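Local coordinates for protein imine reductase (Bacillus cereus, PDB 4D3D) that probably catalyses the NADPH-dependent reduction of cyclic imines such as 2-methylpyrroline to the S-configured amine, at residues S258-V263 with T278-F283. Residues are numbered along the deposited sequence; the frame is centred on the assembly and turned at random.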
# COMPACT_ATOMS: atom_id res chain seq x y z
N SER B 258 -0.87 -11.85 -12.98
CA SER B 258 -1.86 -11.03 -12.30
C SER B 258 -1.64 -9.49 -12.51
O SER B 258 -2.57 -8.75 -12.87
CB SER B 258 -1.83 -11.37 -10.84
OG SER B 258 -2.75 -10.66 -10.09
N VAL B 259 -0.39 -9.09 -12.41
CA VAL B 259 -0.04 -7.70 -12.66
C VAL B 259 -0.30 -7.31 -14.09
O VAL B 259 -0.79 -6.23 -14.40
CB VAL B 259 1.42 -7.40 -12.23
CG1 VAL B 259 1.79 -5.97 -12.59
CG2 VAL B 259 1.59 -7.60 -10.74
N GLU B 260 0.00 -8.20 -15.03
CA GLU B 260 -0.28 -7.96 -16.46
C GLU B 260 -1.76 -7.68 -16.70
O GLU B 260 -2.10 -6.75 -17.43
CB GLU B 260 0.11 -9.16 -17.34
CG GLU B 260 1.57 -9.36 -17.54
CD GLU B 260 1.94 -10.72 -18.15
OE1 GLU B 260 1.10 -11.65 -18.18
OE2 GLU B 260 3.09 -10.85 -18.64
N HIS B 261 -2.65 -8.44 -16.04
CA HIS B 261 -4.08 -8.15 -16.12
C HIS B 261 -4.49 -6.80 -15.52
O HIS B 261 -5.37 -6.13 -16.03
CB HIS B 261 -4.90 -9.25 -15.49
CG HIS B 261 -4.87 -10.48 -16.32
ND1 HIS B 261 -5.11 -11.73 -15.82
CD2 HIS B 261 -4.58 -10.63 -17.64
CE1 HIS B 261 -4.99 -12.61 -16.79
NE2 HIS B 261 -4.74 -11.97 -17.92
N VAL B 262 -3.81 -6.36 -14.45
CA VAL B 262 -4.07 -5.02 -13.91
C VAL B 262 -3.65 -3.94 -14.97
O VAL B 262 -4.38 -2.96 -15.17
CB VAL B 262 -3.35 -4.81 -12.55
CG1 VAL B 262 -3.39 -3.33 -12.15
CG2 VAL B 262 -3.91 -5.68 -11.43
N VAL B 263 -2.48 -4.10 -15.56
CA VAL B 263 -2.02 -3.21 -16.60
C VAL B 263 -3.00 -3.16 -17.79
O VAL B 263 -3.40 -2.09 -18.23
CB VAL B 263 -0.62 -3.58 -17.06
CG1 VAL B 263 -0.23 -2.79 -18.30
CG2 VAL B 263 0.38 -3.32 -15.92
N THR B 278 5.25 0.41 -13.72
CA THR B 278 6.44 0.30 -12.85
C THR B 278 6.43 -1.00 -12.02
O THR B 278 7.42 -1.70 -11.89
CB THR B 278 6.59 1.56 -11.97
OG1 THR B 278 6.85 2.67 -12.87
CG2 THR B 278 7.75 1.39 -11.05
N VAL B 279 5.25 -1.31 -11.44
CA VAL B 279 5.09 -2.59 -10.72
C VAL B 279 5.43 -3.76 -11.65
O VAL B 279 6.20 -4.67 -11.24
CB VAL B 279 3.64 -2.70 -10.17
CG1 VAL B 279 3.34 -4.05 -9.57
CG2 VAL B 279 3.34 -1.58 -9.14
N LEU B 280 4.82 -3.75 -12.85
CA LEU B 280 5.05 -4.80 -13.84
C LEU B 280 6.57 -4.96 -14.15
O LEU B 280 7.08 -6.07 -14.21
CB LEU B 280 4.30 -4.47 -15.15
CG LEU B 280 4.44 -5.53 -16.25
CD1 LEU B 280 3.94 -6.87 -15.72
CD2 LEU B 280 3.72 -5.09 -17.50
N GLU B 281 7.28 -3.87 -14.31
CA GLU B 281 8.69 -3.95 -14.64
C GLU B 281 9.54 -4.50 -13.50
O GLU B 281 10.54 -5.19 -13.72
CB GLU B 281 9.20 -2.62 -15.14
CG GLU B 281 10.72 -2.60 -15.52
CD GLU B 281 11.16 -3.58 -16.64
OE1 GLU B 281 10.28 -4.13 -17.41
OE2 GLU B 281 12.42 -3.80 -16.73
N VAL B 282 9.17 -4.25 -12.26
CA VAL B 282 9.81 -4.89 -11.11
C VAL B 282 9.65 -6.43 -11.22
O VAL B 282 10.61 -7.20 -11.06
CB VAL B 282 9.29 -4.37 -9.76
CG1 VAL B 282 9.92 -5.14 -8.63
CG2 VAL B 282 9.60 -2.89 -9.57
N PHE B 283 8.39 -6.86 -11.40
CA PHE B 283 8.10 -8.31 -11.58
C PHE B 283 8.92 -8.91 -12.73
O PHE B 283 9.48 -10.00 -12.57
CB PHE B 283 6.63 -8.56 -11.81
CG PHE B 283 5.80 -8.65 -10.51
CD1 PHE B 283 5.45 -7.52 -9.81
CD2 PHE B 283 5.41 -9.88 -10.04
CE1 PHE B 283 4.80 -7.65 -8.60
CE2 PHE B 283 4.69 -10.01 -8.83
CZ PHE B 283 4.38 -8.86 -8.15
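V259 presses both of its methyls onto helix 274-288, with largely different partners. CG1, anti to the backbone N (chi1 176°), lies against the backbone of L280, with V259 CG1 to L280 CA at 3.7 Å, and also touches V279 CG1 at 3.9 Å, an atom near both methyls. CG2 sits over one face of the F283 ring in a CH-pi contact: V259 CG2 is 4.0 Å from the ring centroid and 15° off the ring normal, displaced slightly toward the rim formed by CD1, CE1 and CZ.

L280 CD1 rests on both V259 CG1 and the aliphatic CG of E260, the latter at 3.9 Å, whereas L280 CD2 touches V263 CG2 at 4.1 Å, one turn on from V259, the side chains of L280 and V263 crossing at about a right angle. No hydrogen bond joins the segments, and the 247 Å² buried between them comes mostly from V259 and L280.

The backbones allow this closeness where V259 faces L280, their CA atoms 6.0 Å apart. The short helical axes approach to 9.5 Å and run nearly antiparallel, at 157°, as expected of consecutive helices in a hairpin.

Around these side chains, L256 packs on both L280 and F283, while W195 of the second subunit packs on V259, meets the F283 ring edge-to-face and hydrogen-bonds S258 OG through NE1. The contact thus joins helices 252-268 and 274-288 of the all-helical C-terminal domain at the dimer interface, well away from the Rossmann-type sheet, with helix 182-210 of the other subunit, which carries W195, laid against the pair.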